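Metagenomic carboxyl esterase MGS0156 (Uncultured organism, PDB 5D8M) probably hydrolyses carboxylic esters, acting as a serine esterase with an alpha/beta-hydrolase fold. Local coordinates at residues Arg36-Ile40 with Arg76-Leu80; Gly86-Val92 with Asp150-Thr156; Pro93-Cys99 with Arg125-Arg129; Ala249-Ser253 with Ala273-Gly277. All coordinates share one frame. Residues are numbered along the deposited sequence.

In chain order, contact 1 joins helix 34-48 to the loop before strand 87-92, contact 2 pairs strands 87-92 and 151-157 inside the parallel sheet, contact 3 joins the loops leaving strands 87-92 and 120-123, and contact 4 joins two loops between strands 244-248 and 290-293. Contacts 2 and 3 touch, Val92 CG1 packing on Thr126 CG2 at 3.8 Å. Contact 1 is peripheral, its centre 33 Å from that of contact 3 on the opposite side. Contacts 3 and 4 have centres 21 Å apart; contact 3 and the 249-253 side of contact 4 follow strands, in the kind of loops where alpha/beta hydrolases carry catalytic residues, while 273-277 lies between helix 262-269 and strand 290-293.

Contact 1 (Arg36-Ile40 with Arg76-Leu80); sequences RFREI and RPVPL
Residues 36-40 are helical; 76-80 pass them as an irregular, mostly extended strip, CA atoms nearest at Ile40 and Val78 (5.8 Å). Arg36, chi1 to chi3 t, p, t, dominates: NH1 donates to Arg76 O (2.8 Å) and NH2 to Pro77 O (3.0 Å), so helix 34-48 ties down the loop before strand 87-92 by two successive carbonyls, plain structural packing at the molecule's edge. Glu39 (chi1 and chi2 t) salt-bridges Arg36, whose NH1 gives a weak hydrogen bond to Glu39 OE1 (3.3 Å); a water donates to Glu39 OE2 (2.7 Å) and Arg76 O (2.6 Å), and Thr74 N and Gly75 N also donate to Glu39. Arg76, chi1 between wells at 128°, sets NH1 over one face of the Arg36 guanidinium, 2.9 Å from Arg36 NE; both are donors, not hydrogen-bonded. One helical turn on from Arg36, Ile40 (m, t) packs CG1 on Val78 (t) CG1 at 4.0 Å. Like charges this close need compensation: besides Glu39, Glu337 of helix 324-338 salt-bridges Arg36 and touches Arg76.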
loop_
_atom_site.group_PDB
_atom_site.type_symbol
_atom_site.label_atom_id
_atom_site.label_comp_id
_atom_site.label_asym_id
_atom_site.label_seq_id
_atom_site.Cartn_x
_atom_site.Cartn_y
_atom_site.Cartn_z
ATOM N N ARG A 36 -14.951 8.117 -9.231
ATOM C CA ARG A 36 -15.132 9.106 -8.184
ATOM C C ARG A 36 -13.777 9.457 -7.552
ATOM O O ARG A 36 -13.507 10.622 -7.238
ATOM C CB ARG A 36 -16.123 8.606 -7.127
ATOM C CG ARG A 36 -16.390 9.596 -5.974
ATOM C CD ARG A 36 -16.862 10.955 -6.461
ATOM N NE ARG A 36 -17.151 11.847 -5.340
ATOM C CZ ARG A 36 -17.504 13.125 -5.461
ATOM N NH1 ARG A 36 -17.616 13.680 -6.664
ATOM N NH2 ARG A 36 -17.763 13.848 -4.378
ATOM N N PHE A 37 -12.903 8.468 -7.411
ATOM C CA PHE A 37 -11.594 8.769 -6.840
ATOM C C PHE A 37 -10.796 9.727 -7.748
ATOM O O PHE A 37 -10.189 10.685 -7.245
ATOM C CB PHE A 37 -10.808 7.485 -6.567
ATOM C CG PHE A 37 -9.512 7.718 -5.830
ATOM C CD1 PHE A 37 -9.504 7.930 -4.454
ATOM C CD2 PHE A 37 -8.318 7.779 -6.519
ATOM C CE1 PHE A 37 -8.299 8.167 -3.769
ATOM C CE2 PHE A 37 -7.109 8.012 -5.849
ATOM C CZ PHE A 37 -7.105 8.200 -4.472
ATOM N N ARG A 38 -10.805 9.489 -9.065
ATOM C CA ARG A 38 -10.132 10.407 -10.005
ATOM C C ARG A 38 -10.687 11.829 -9.884
ATOM O O ARG A 38 -9.944 12.816 -9.859
ATOM C CB ARG A 38 -10.274 9.930 -11.463
ATOM C CG ARG A 38 -9.682 10.917 -12.489
ATOM C CD ARG A 38 -9.846 10.440 -13.953
ATOM N NE ARG A 38 -9.324 9.079 -14.151
ATOM C CZ ARG A 38 -8.047 8.767 -14.348
ATOM N NH1 ARG A 38 -7.128 9.717 -14.391
ATOM N NH2 ARG A 38 -7.692 7.493 -14.508
ATOM N N GLU A 39 -12.004 11.911 -9.788
ATOM C CA GLU A 39 -12.702 13.167 -9.647
ATOM C C GLU A 39 -12.251 13.936 -8.398
ATOM O O GLU A 39 -11.964 15.126 -8.460
ATOM C CB GLU A 39 -14.202 12.881 -9.597
ATOM C CG GLU A 39 -15.127 14.084 -9.677
ATOM C CD GLU A 39 -16.565 13.633 -9.835
ATOM O OE1 GLU A 39 -16.837 12.435 -9.595
ATOM O OE2 GLU A 39 -17.413 14.453 -10.237
ATOM N N ILE A 40 -12.209 13.241 -7.267
ATOM C CA ILE A 40 -11.770 13.827 -6.008
ATOM C C ILE A 40 -10.312 14.273 -6.079
ATOM O O ILE A 40 -9.986 15.416 -5.724
ATOM C CB ILE A 40 -11.958 12.826 -4.856
ATOM C CG1 ILE A 40 -13.454 12.699 -4.541
ATOM C CG2 ILE A 40 -11.169 13.259 -3.616
ATOM C CD1 ILE A 40 -13.778 11.605 -3.512
ATOM N N ARG A 76 -20.894 15.209 -8.615
ATOM C CA ARG A 76 -21.220 15.655 -7.268
ATOM C C ARG A 76 -20.030 16.431 -6.707
ATOM O O ARG A 76 -18.882 16.106 -7.018
ATOM C CB ARG A 76 -21.607 14.470 -6.379
ATOM C CG ARG A 76 -20.851 14.384 -5.074
ATOM C CD ARG A 76 -21.451 13.377 -4.077
ATOM N NE ARG A 76 -21.814 12.038 -4.586
ATOM C CZ ARG A 76 -21.127 11.273 -5.446
ATOM N NH1 ARG A 76 -19.996 11.667 -5.996
ATOM N NH2 ARG A 76 -21.598 10.083 -5.781
ATOM N N PRO A 77 -20.306 17.495 -5.929
ATOM C CA PRO A 77 -19.232 18.373 -5.436
ATOM C C PRO A 77 -18.178 17.636 -4.629
ATOM O O PRO A 77 -18.488 16.752 -3.845
ATOM C CB PRO A 77 -19.969 19.398 -4.558
ATOM C CG PRO A 77 -21.346 18.815 -4.317
ATOM C CD PRO A 77 -21.642 17.978 -5.536
ATOM N N VAL A 78 -16.926 18.005 -4.841
ATOM C CA VAL A 78 -15.841 17.439 -4.059
ATOM C C VAL A 78 -15.597 18.329 -2.837
ATOM O O VAL A 78 -15.314 19.509 -2.986
ATOM C CB VAL A 78 -14.548 17.308 -4.886
ATOM C CG1 VAL A 78 -13.418 16.710 -4.037
ATOM C CG2 VAL A 78 -14.800 16.445 -6.130
ATOM N N PRO A 79 -15.737 17.760 -1.626
ATOM C CA PRO A 79 -15.432 18.480 -0.383
ATOM C C PRO A 79 -14.004 18.999 -0.408
ATOM O O PRO A 79 -13.089 18.225 -0.684
ATOM C CB PRO A 79 -15.600 17.413 0.704
ATOM C CG PRO A 79 -16.440 16.329 0.061
ATOM C CD PRO A 79 -16.026 16.335 -1.381
ATOM N N LEU A 80 -13.802 20.282 -0.152
ATOM C CA LEU A 80 -12.449 20.838 -0.226
ATOM C C LEU A 80 -12.121 21.667 1.008
ATOM O O LEU A 80 -11.127 22.399 1.040
ATOM C CB LEU A 80 -12.293 21.673 -1.502
ATOM C CG LEU A 80 -12.262 20.800 -2.762
ATOM C CD1 LEU A 80 -12.413 21.629 -4.053
ATOM C CD2 LEU A 80 -10.966 19.967 -2.806
HETATM O O HOH W 1 -17.478 16.841 -9.082
#

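Contact 2 (Gly86-Val92 with Asp150-Thr156); sequences GIRLVLV and DTIVFVT
Strands 87-92 and 151-156 run parallel in the register Ile87-Thr151 through Val92-Thr156, axes 4.4 Å apart and crossing at -31°. Hydrogen bonds alternate: Thr151 N to Gly86 O (2.8 Å), Arg88 N to Thr151 O (2.8 Å), Val153 N to Arg88 O (2.9 Å), Val90 N to Val153 O (2.9 Å), Val155 N to Val90 O (2.8 Å) and Val92 N to Val155 O (3.0 Å). On one face Ile87 CG2 meets Val153 CG2 (3.8 Å), Leu89 CD2 settles between Val153 CB (4.1 Å) and Val155 CG2 (4.2 Å), and Leu91 CD2 leans on Val155 CB (3.8 Å); Leu328 of helix 324-338 packs on Leu89 and Val155, and Val335 on Val153. On the other, Val90 (t) wedges CG2 against Ile152 CG2 (3.9 Å) and CG1 against Phe154 CE1 (3.7 Å); Val92 CG2 meets the ring edge at Phe154 CD1 (3.9 Å), with Val164 of helix 159-170 packed on both. Arg88 NE forms a salt bridge with Asp150 OD2 (2.7 Å). These neighbouring strands belong to a central parallel sheet whose order and flanking helices are those of an alpha/beta hydrolase; strand 151-157 running into helix 159-170 is consistent with the nucleophile elbow.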
loop_
_atom_site.group_PDB
_atom_site.type_symbol
_atom_site.label_atom_id
_atom_site.label_comp_id
_atom_site.label_asym_id
_atom_site.label_seq_id
_atom_site.Cartn_x
_atom_site.Cartn_y
_atom_site.Cartn_z
ATOM N N GLY A 86 -13.456 13.586 12.610
ATOM C CA GLY A 86 -12.665 12.889 13.617
ATOM C C GLY A 86 -11.989 11.619 13.087
ATOM O O GLY A 86 -11.786 10.659 13.827
ATOM N N ILE A 87 -11.648 11.608 11.805
ATOM C CA ILE A 87 -10.971 10.456 11.210
ATOM C C ILE A 87 -9.475 10.535 11.500
ATOM O O ILE A 87 -8.887 11.606 11.422
ATOM C CB ILE A 87 -11.226 10.376 9.682
ATOM C CG1 ILE A 87 -12.681 9.983 9.440
ATOM C CG2 ILE A 87 -10.254 9.387 8.982
ATOM C CD1 ILE A 87 -13.068 9.910 7.984
ATOM N N ARG A 88 -8.888 9.403 11.870
ATOM C CA ARG A 88 -7.452 9.277 12.011
ATOM C C ARG A 88 -6.928 8.237 11.030
ATOM O O ARG A 88 -7.391 7.105 11.008
ATOM C CB ARG A 88 -7.058 8.888 13.442
ATOM C CG ARG A 88 -5.559 8.609 13.585
ATOM C CD ARG A 88 -5.213 8.290 15.038
ATOM N NE ARG A 88 -5.576 9.379 15.938
ATOM C CZ ARG A 88 -4.808 10.428 16.198
ATOM N NH1 ARG A 88 -3.610 10.546 15.642
ATOM N NH2 ARG A 88 -5.239 11.359 17.010
ATOM N N LEU A 89 -5.973 8.656 10.211
ATOM C CA LEU A 89 -5.277 7.782 9.297
ATOM C C LEU A 89 -4.128 7.112 10.061
ATOM O O LEU A 89 -3.229 7.782 10.571
ATOM C CB LEU A 89 -4.751 8.571 8.095
ATOM C CG LEU A 89 -5.753 9.500 7.403
ATOM C CD1 LEU A 89 -5.046 10.315 6.302
ATOM C CD2 LEU A 89 -6.932 8.708 6.832
ATOM N N VAL A 90 -4.213 5.798 10.185
ATOM C CA VAL A 90 -3.164 5.003 10.788
ATOM C C VAL A 90 -2.317 4.414 9.665
ATOM O O VAL A 90 -2.762 3.535 8.927
ATOM C CB VAL A 90 -3.746 3.899 11.682
ATOM C CG1 VAL A 90 -2.612 3.150 12.370
ATOM C CG2 VAL A 90 -4.701 4.540 12.730
ATOM N N LEU A 91 -1.104 4.931 9.548
ATOM C CA LEU A 91 -0.177 4.615 8.477
ATOM C C LEU A 91 0.690 3.416 8.856
ATOM O O LEU A 91 1.343 3.438 9.868
ATOM C CB LEU A 91 0.712 5.818 8.178
ATOM C CG LEU A 91 0.010 7.161 7.993
ATOM C CD1 LEU A 91 1.027 8.343 7.934
ATOM C CD2 LEU A 91 -0.838 7.106 6.732
ATOM N N VAL A 92 0.671 2.373 8.039
ATOM C CA VAL A 92 1.448 1.186 8.313
ATOM C C VAL A 92 2.335 0.877 7.123
ATOM O O VAL A 92 1.825 0.547 6.042
ATOM C CB VAL A 92 0.543 -0.027 8.599
ATOM C CG1 VAL A 92 1.377 -1.236 8.966
ATOM C CG2 VAL A 92 -0.482 0.315 9.699
ATOM N N ASP A 150 -12.002 8.473 17.872
ATOM C CA ASP A 150 -11.459 8.619 16.529
ATOM C C ASP A 150 -12.023 7.549 15.620
ATOM O O ASP A 150 -12.208 6.407 16.033
ATOM C CB ASP A 150 -9.929 8.525 16.525
ATOM C CG ASP A 150 -9.250 9.810 16.987
ATOM O OD1 ASP A 150 -9.937 10.831 17.183
ATOM O OD2 ASP A 150 -8.004 9.801 17.106
ATOM N N THR A 151 -12.292 7.913 14.379
ATOM C CA THR A 151 -12.627 6.905 13.388
ATOM C C THR A 151 -11.343 6.405 12.711
ATOM O O THR A 151 -10.622 7.166 12.059
ATOM C CB THR A 151 -13.640 7.451 12.366
ATOM O OG1 THR A 151 -14.835 7.834 13.059
ATOM C CG2 THR A 151 -13.995 6.380 11.368
ATOM N N ILE A 152 -11.043 5.126 12.912
ATOM C CA ILE A 152 -9.771 4.556 12.494
ATOM C C ILE A 152 -9.794 4.112 11.027
ATOM O O ILE A 152 -10.601 3.259 10.635
ATOM C CB ILE A 152 -9.392 3.361 13.388
ATOM C CG1 ILE A 152 -9.226 3.833 14.834
ATOM C CG2 ILE A 152 -8.132 2.686 12.873
ATOM C CD1 ILE A 152 -8.117 4.889 15.016
ATOM N N VAL A 153 -8.932 4.732 10.222
ATOM C CA VAL A 153 -8.768 4.351 8.827
ATOM C C VAL A 153 -7.305 3.994 8.569
ATOM O O VAL A 153 -6.445 4.868 8.550
ATOM C CB VAL A 153 -9.223 5.484 7.876
ATOM C CG1 VAL A 153 -8.895 5.122 6.399
ATOM C CG2 VAL A 153 -10.715 5.752 8.060
ATOM N N PHE A 154 -7.015 2.708 8.393
ATOM C CA PHE A 154 -5.657 2.292 8.062
ATOM C C PHE A 154 -5.329 2.719 6.640
ATOM O O PHE A 154 -6.161 2.577 5.742
ATOM C CB PHE A 154 -5.485 0.771 8.180
ATOM C CG PHE A 154 -5.449 0.265 9.609
ATOM C CD1 PHE A 154 -4.291 0.366 10.358
ATOM C CD2 PHE A 154 -6.576 -0.314 10.192
ATOM C CE1 PHE A 154 -4.231 -0.103 11.671
ATOM C CE2 PHE A 154 -6.525 -0.789 11.510
ATOM C CZ PHE A 154 -5.342 -0.688 12.246
ATOM N N VAL A 155 -4.129 3.267 6.461
ATOM C CA VAL A 155 -3.572 3.494 5.140
ATOM C C VAL A 155 -2.229 2.801 5.120
ATOM O O VAL A 155 -1.329 3.159 5.884
ATOM C CB VAL A 155 -3.412 4.983 4.816
ATOM C CG1 VAL A 155 -2.858 5.151 3.412
ATOM C CG2 VAL A 155 -4.777 5.690 4.939
ATOM N N THR A 156 -2.128 1.764 4.296
ATOM C CA THR A 156 -1.047 0.807 4.410
ATOM C C THR A 156 -0.277 0.759 3.111
ATOM O O THR A 156 -0.829 1.085 2.056
ATOM C CB THR A 156 -1.607 -0.614 4.760
ATOM O OG1 THR A 156 -2.423 -1.108 3.682
ATOM C CG2 THR A 156 -2.505 -0.556 5.990
#

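Contact 3 (Pro93-Cys99 with Arg125-Arg129); sequences PGLLAEC and RTGGR
Glu98 lies at the heart of this contact, its extended side chain (chi1 and chi2 both t) reaching 125-129 from the start of a 3-10 turn. OE1 accepts from Gly128 N (2.8 Å) and from a water (2.8 Å) that in turn accepts from Arg129 N (2.8 Å). OE2 takes the salt bridge, from Arg125 NE (2.8 Å) and Arg125 NH2 (2.9 Å). Before it, Gly94-Ala97 form a type II turn, Leu95 at -60/130 and Leu96 at 70/0, closed by Ala97 N to Gly94 O (3.2 Å); Leu96 N, not used within the turn, donates to Gly128 O (2.9 Å). Two more waters bridge the segments through Thr126 OG1: one donates to Pro93 O (2.6 Å) and accepts from Thr126 OG1 (2.8 Å); another donates to Gly94 O (2.7 Å) and Thr126 OG1 (3.0 Å) while accepting from Glu98 N (3.1 Å). Gly128 is pressed so close, its CA 4.1 Å from Leu96 CA, that a CB there would lie 3.0 Å from Glu98 CB. Cys99 SG, in a disulfide with Cys213, packs on Arg129 CG (3.9 Å); the Arg129 guanidinium donates to carbonyls of Ala205, Met208, Cys213 and Pro214. The loop after strand 87-92, which in alpha/beta hydrolases usually contributes to the oxyanion hole, meets the loop joining strand 120-123 to helix 132-143, while Leu95 rests on helix 220-223.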
loop_
_atom_site.group_PDB
_atom_site.type_symbol
_atom_site.label_atom_id
_atom_site.label_comp_id
_atom_site.label_asym_id
_atom_site.label_seq_id
_atom_site.Cartn_x
_atom_site.Cartn_y
_atom_site.Cartn_z
ATOM N N PRO A 93 3.668 0.937 7.318
ATOM C CA PRO A 93 4.603 0.710 6.210
ATOM C C PRO A 93 4.911 -0.748 5.968
ATOM O O PRO A 93 4.414 -1.609 6.685
ATOM C CB PRO A 93 5.868 1.443 6.666
ATOM C CG PRO A 93 5.854 1.247 8.128
ATOM C CD PRO A 93 4.379 1.354 8.543
ATOM N N GLY A 94 5.780 -1.008 5.000
ATOM C CA GLY A 94 6.074 -2.363 4.578
ATOM C C GLY A 94 7.476 -2.889 4.843
ATOM O O GLY A 94 8.154 -2.475 5.778
ATOM N N LEU A 95 7.881 -3.848 4.010
ATOM C CA LEU A 95 9.141 -4.544 4.147
ATOM C C LEU A 95 10.320 -3.571 4.068
ATOM O O LEU A 95 10.393 -2.760 3.148
ATOM C CB LEU A 95 9.271 -5.613 3.046
ATOM C CG LEU A 95 10.415 -6.621 3.158
ATOM C CD1 LEU A 95 10.156 -7.521 4.351
ATOM C CD2 LEU A 95 10.514 -7.440 1.878
ATOM N N LEU A 96 11.227 -3.665 5.036
ATOM C CA LEU A 96 12.456 -2.869 5.076
ATOM C C LEU A 96 12.238 -1.380 5.364
ATOM O O LEU A 96 13.199 -0.625 5.424
ATOM C CB LEU A 96 13.240 -3.010 3.761
ATOM C CG LEU A 96 13.852 -4.385 3.503
ATOM C CD1 LEU A 96 14.760 -4.344 2.273
ATOM C CD2 LEU A 96 14.636 -4.855 4.722
ATOM N N ALA A 97 10.994 -0.946 5.551
ATOM C CA ALA A 97 10.752 0.483 5.781
ATOM C C ALA A 97 11.457 0.938 7.057
ATOM O O ALA A 97 12.098 2.015 7.111
ATOM C CB ALA A 97 9.252 0.764 5.844
ATOM N N GLU A 98 11.409 0.069 8.057
ATOM C CA GLU A 98 12.037 0.369 9.335
ATOM C C GLU A 98 13.527 0.587 9.167
ATOM O O GLU A 98 14.114 1.435 9.837
ATOM C CB GLU A 98 11.783 -0.765 10.338
ATOM C CG GLU A 98 12.307 -0.460 11.746
ATOM C CD GLU A 98 12.156 -1.652 12.688
ATOM O OE1 GLU A 98 12.215 -2.812 12.204
ATOM O OE2 GLU A 98 11.992 -1.432 13.904
ATOM N N CYS A 99 14.139 -0.177 8.260
ATOM C CA CYS A 99 15.574 -0.107 8.035
ATOM C C CYS A 99 16.029 1.200 7.358
ATOM O O CYS A 99 17.201 1.589 7.452
ATOM C CB CYS A 99 16.011 -1.311 7.180
ATOM S SG CYS A 99 15.415 -2.913 7.847
ATOM N N ARG A 125 5.313 2.084 13.706
ATOM C CA ARG A 125 6.607 1.471 13.408
ATOM C C ARG A 125 6.429 -0.040 13.485
ATOM O O ARG A 125 6.079 -0.565 14.534
ATOM C CB ARG A 125 7.694 1.940 14.384
ATOM C CG ARG A 125 9.025 1.235 14.174
ATOM C CD ARG A 125 10.151 1.886 14.972
ATOM N NE ARG A 125 11.368 1.081 14.912
ATOM C CZ ARG A 125 12.567 1.476 15.330
ATOM N NH1 ARG A 125 12.739 2.691 15.859
ATOM N NH2 ARG A 125 13.594 0.639 15.236
ATOM N N THR A 126 6.608 -0.713 12.362
ATOM C CA THR A 126 6.601 -2.175 12.303
ATOM C C THR A 126 8.035 -2.691 12.170
ATOM O O THR A 126 8.962 -1.906 11.913
ATOM C CB THR A 126 5.773 -2.687 11.104
ATOM O OG1 THR A 126 6.347 -2.202 9.880
ATOM C CG2 THR A 126 4.322 -2.233 11.194
ATOM N N GLY A 127 8.229 -3.994 12.354
ATOM C CA GLY A 127 9.520 -4.600 12.112
ATOM C C GLY A 127 9.739 -4.677 10.613
ATOM O O GLY A 127 8.965 -5.319 9.890
ATOM N N GLY A 128 10.776 -4.002 10.132
ATOM C CA GLY A 128 11.105 -4.052 8.719
ATOM C C GLY A 128 11.501 -5.451 8.258
ATOM O O GLY A 128 11.356 -5.783 7.078
ATOM N N ARG A 129 12.013 -6.264 9.183
ATOM C CA ARG A 129 12.440 -7.614 8.856
ATOM C C ARG A 129 11.659 -8.706 9.608
ATOM O O ARG A 129 12.135 -9.833 9.753
ATOM C CB ARG A 129 13.940 -7.740 9.134
ATOM C CG ARG A 129 14.767 -6.714 8.356
ATOM C CD ARG A 129 16.236 -7.059 8.395
ATOM N NE ARG A 129 16.884 -6.627 9.630
ATOM C CZ ARG A 129 18.168 -6.832 9.896
ATOM N NH1 ARG A 129 18.700 -6.400 11.031
ATOM N NH2 ARG A 129 18.924 -7.484 9.032
HETATM O O HOH W 2 5.411 -3.763 7.814
HETATM O O HOH W 3 8.815 -1.595 8.292
HETATM O O HOH W 4 12.918 -5.466 11.702
#

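Contact 4 (Ala249-Ser253 with Ala273-Gly277); sequences AAFAS and ALNDG
No direct hydrogen bond joins 249-253 to 273-277; waters do the polar work. One accepts from Ala252 N (3.0 Å) and donates to Asn275 O (2.8 Å), another donates to Ala252 O (2.9 Å) and Ala273 O (2.7 Å), and a third links Ala250 N (2.9 Å) with Asp276 OD2 (2.8 Å). The backbone of 249-252 is extended; the nearest CA atoms are those of Phe251 and Asp276, 4.1 Å apart. Leu274 centres an inverse gamma turn, with a weak bond from Asn275 N to Ala273 O (3.1 Å); Asn275 then makes an Asx turn, OD1 accepting from Gly277 N (2.8 Å). Phe251, chi1 p, offers a ring face to Leu274 CG, a CH-pi contact 3.8 Å from the centroid and 14° off the normal; Trp65 also stacks on Phe251. Phe251 CB sits 3.3 Å from Asn275 O, and Asp276 CB 3.2 Å from Ala250 O. Asp276, chi1 p, accepts at OD1 from the backbone of Leu278 and Val279 and at OD2 from His299 ND1. Asp276 in the loop between helix 262-269 and strand 290-293, bonded to His299 beyond that strand, is consistent with the acid-histidine pair of a catalytic triad.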
loop_
_atom_site.group_PDB
_atom_site.type_symbol
_atom_site.label_atom_id
_atom_site.label_comp_id
_atom_site.label_asym_id
_atom_site.label_seq_id
_atom_site.Cartn_x
_atom_site.Cartn_y
_atom_site.Cartn_z
ATOM N N ALA A 249 -3.582 0.239 -6.803
ATOM C CA ALA A 249 -2.495 -0.573 -7.325
ATOM C C ALA A 249 -1.610 0.241 -8.279
ATOM O O ALA A 249 -2.042 0.622 -9.361
ATOM C CB ALA A 249 -3.054 -1.812 -8.024
ATOM N N ALA A 250 -0.364 0.504 -7.877
ATOM C CA ALA A 250 0.513 1.361 -8.669
ATOM C C ALA A 250 1.241 0.612 -9.784
ATOM O O ALA A 250 1.520 -0.594 -9.674
ATOM C CB ALA A 250 1.520 2.047 -7.764
ATOM N N PHE A 251 1.517 1.339 -10.871
ATOM C CA PHE A 251 2.538 0.949 -11.819
ATOM C C PHE A 251 2.933 2.162 -12.633
ATOM O O PHE A 251 2.153 3.099 -12.780
ATOM C CB PHE A 251 2.059 -0.206 -12.724
ATOM C CG PHE A 251 0.908 0.140 -13.646
ATOM C CD1 PHE A 251 -0.411 -0.060 -13.248
ATOM C CD2 PHE A 251 1.150 0.615 -14.921
ATOM C CE1 PHE A 251 -1.465 0.235 -14.108
ATOM C CE2 PHE A 251 0.106 0.904 -15.789
ATOM C CZ PHE A 251 -1.207 0.718 -15.384
ATOM N N ALA A 252 4.157 2.142 -13.140
ATOM C CA ALA A 252 4.649 3.164 -14.039
ATOM C C ALA A 252 5.306 2.467 -15.218
ATOM O O ALA A 252 5.566 1.270 -15.159
ATOM C CB ALA A 252 5.637 4.079 -13.334
ATOM N N SER A 253 5.587 3.211 -16.281
ATOM C CA SER A 253 6.325 2.656 -17.403
ATOM C C SER A 253 7.710 2.318 -16.907
ATOM O O SER A 253 8.116 2.790 -15.842
ATOM C CB SER A 253 6.394 3.643 -18.568
ATOM O OG SER A 253 7.098 4.813 -18.172
ATOM N N ALA A 273 3.254 -6.432 -17.369
ATOM C CA ALA A 273 3.799 -5.089 -17.419
ATOM C C ALA A 273 3.123 -4.132 -16.451
ATOM O O ALA A 273 3.651 -3.059 -16.185
ATOM C CB ALA A 273 3.697 -4.551 -18.844
ATOM N N LEU A 274 1.957 -4.503 -15.919
ATOM C CA LEU A 274 1.274 -3.631 -14.975
ATOM C C LEU A 274 1.737 -4.024 -13.591
ATOM O O LEU A 274 1.041 -4.739 -12.872
ATOM C CB LEU A 274 -0.250 -3.735 -15.084
ATOM C CG LEU A 274 -0.891 -2.895 -16.187
ATOM C CD1 LEU A 274 -0.430 -3.312 -17.571
ATOM C CD2 LEU A 274 -2.410 -3.018 -16.114
ATOM N N ASN A 275 2.941 -3.576 -13.249
ATOM C CA ASN A 275 3.552 -3.870 -11.966
ATOM C C ASN A 275 4.370 -2.658 -11.530
ATOM O O ASN A 275 4.849 -1.902 -12.371
ATOM C CB ASN A 275 4.449 -5.111 -12.041
ATOM C CG ASN A 275 5.817 -4.816 -12.670
ATOM O OD1 ASN A 275 6.753 -4.392 -11.979
ATOM N ND2 ASN A 275 5.949 -5.086 -13.969
ATOM N N ASP A 276 4.545 -2.483 -10.226
ATOM C CA ASP A 276 5.207 -1.279 -9.723
ATOM C C ASP A 276 6.682 -1.510 -9.411
ATOM O O ASP A 276 7.327 -0.675 -8.792
ATOM C CB ASP A 276 4.495 -0.750 -8.477
ATOM C CG ASP A 276 4.572 -1.710 -7.288
ATOM O OD1 ASP A 276 5.404 -2.639 -7.269
ATOM O OD2 ASP A 276 3.806 -1.502 -6.331
ATOM N N GLY A 277 7.208 -2.646 -9.855
ATOM C CA GLY A 277 8.582 -3.009 -9.598
ATOM C C GLY A 277 8.654 -4.198 -8.666
ATOM O O GLY A 277 9.536 -5.031 -8.818
HETATM O O HOH W 5 1.000 -1.658 -6.574
HETATM O O HOH W 6 6.433 0.435 -12.176
HETATM O O HOH W 7 4.824 -0.801 -16.983
#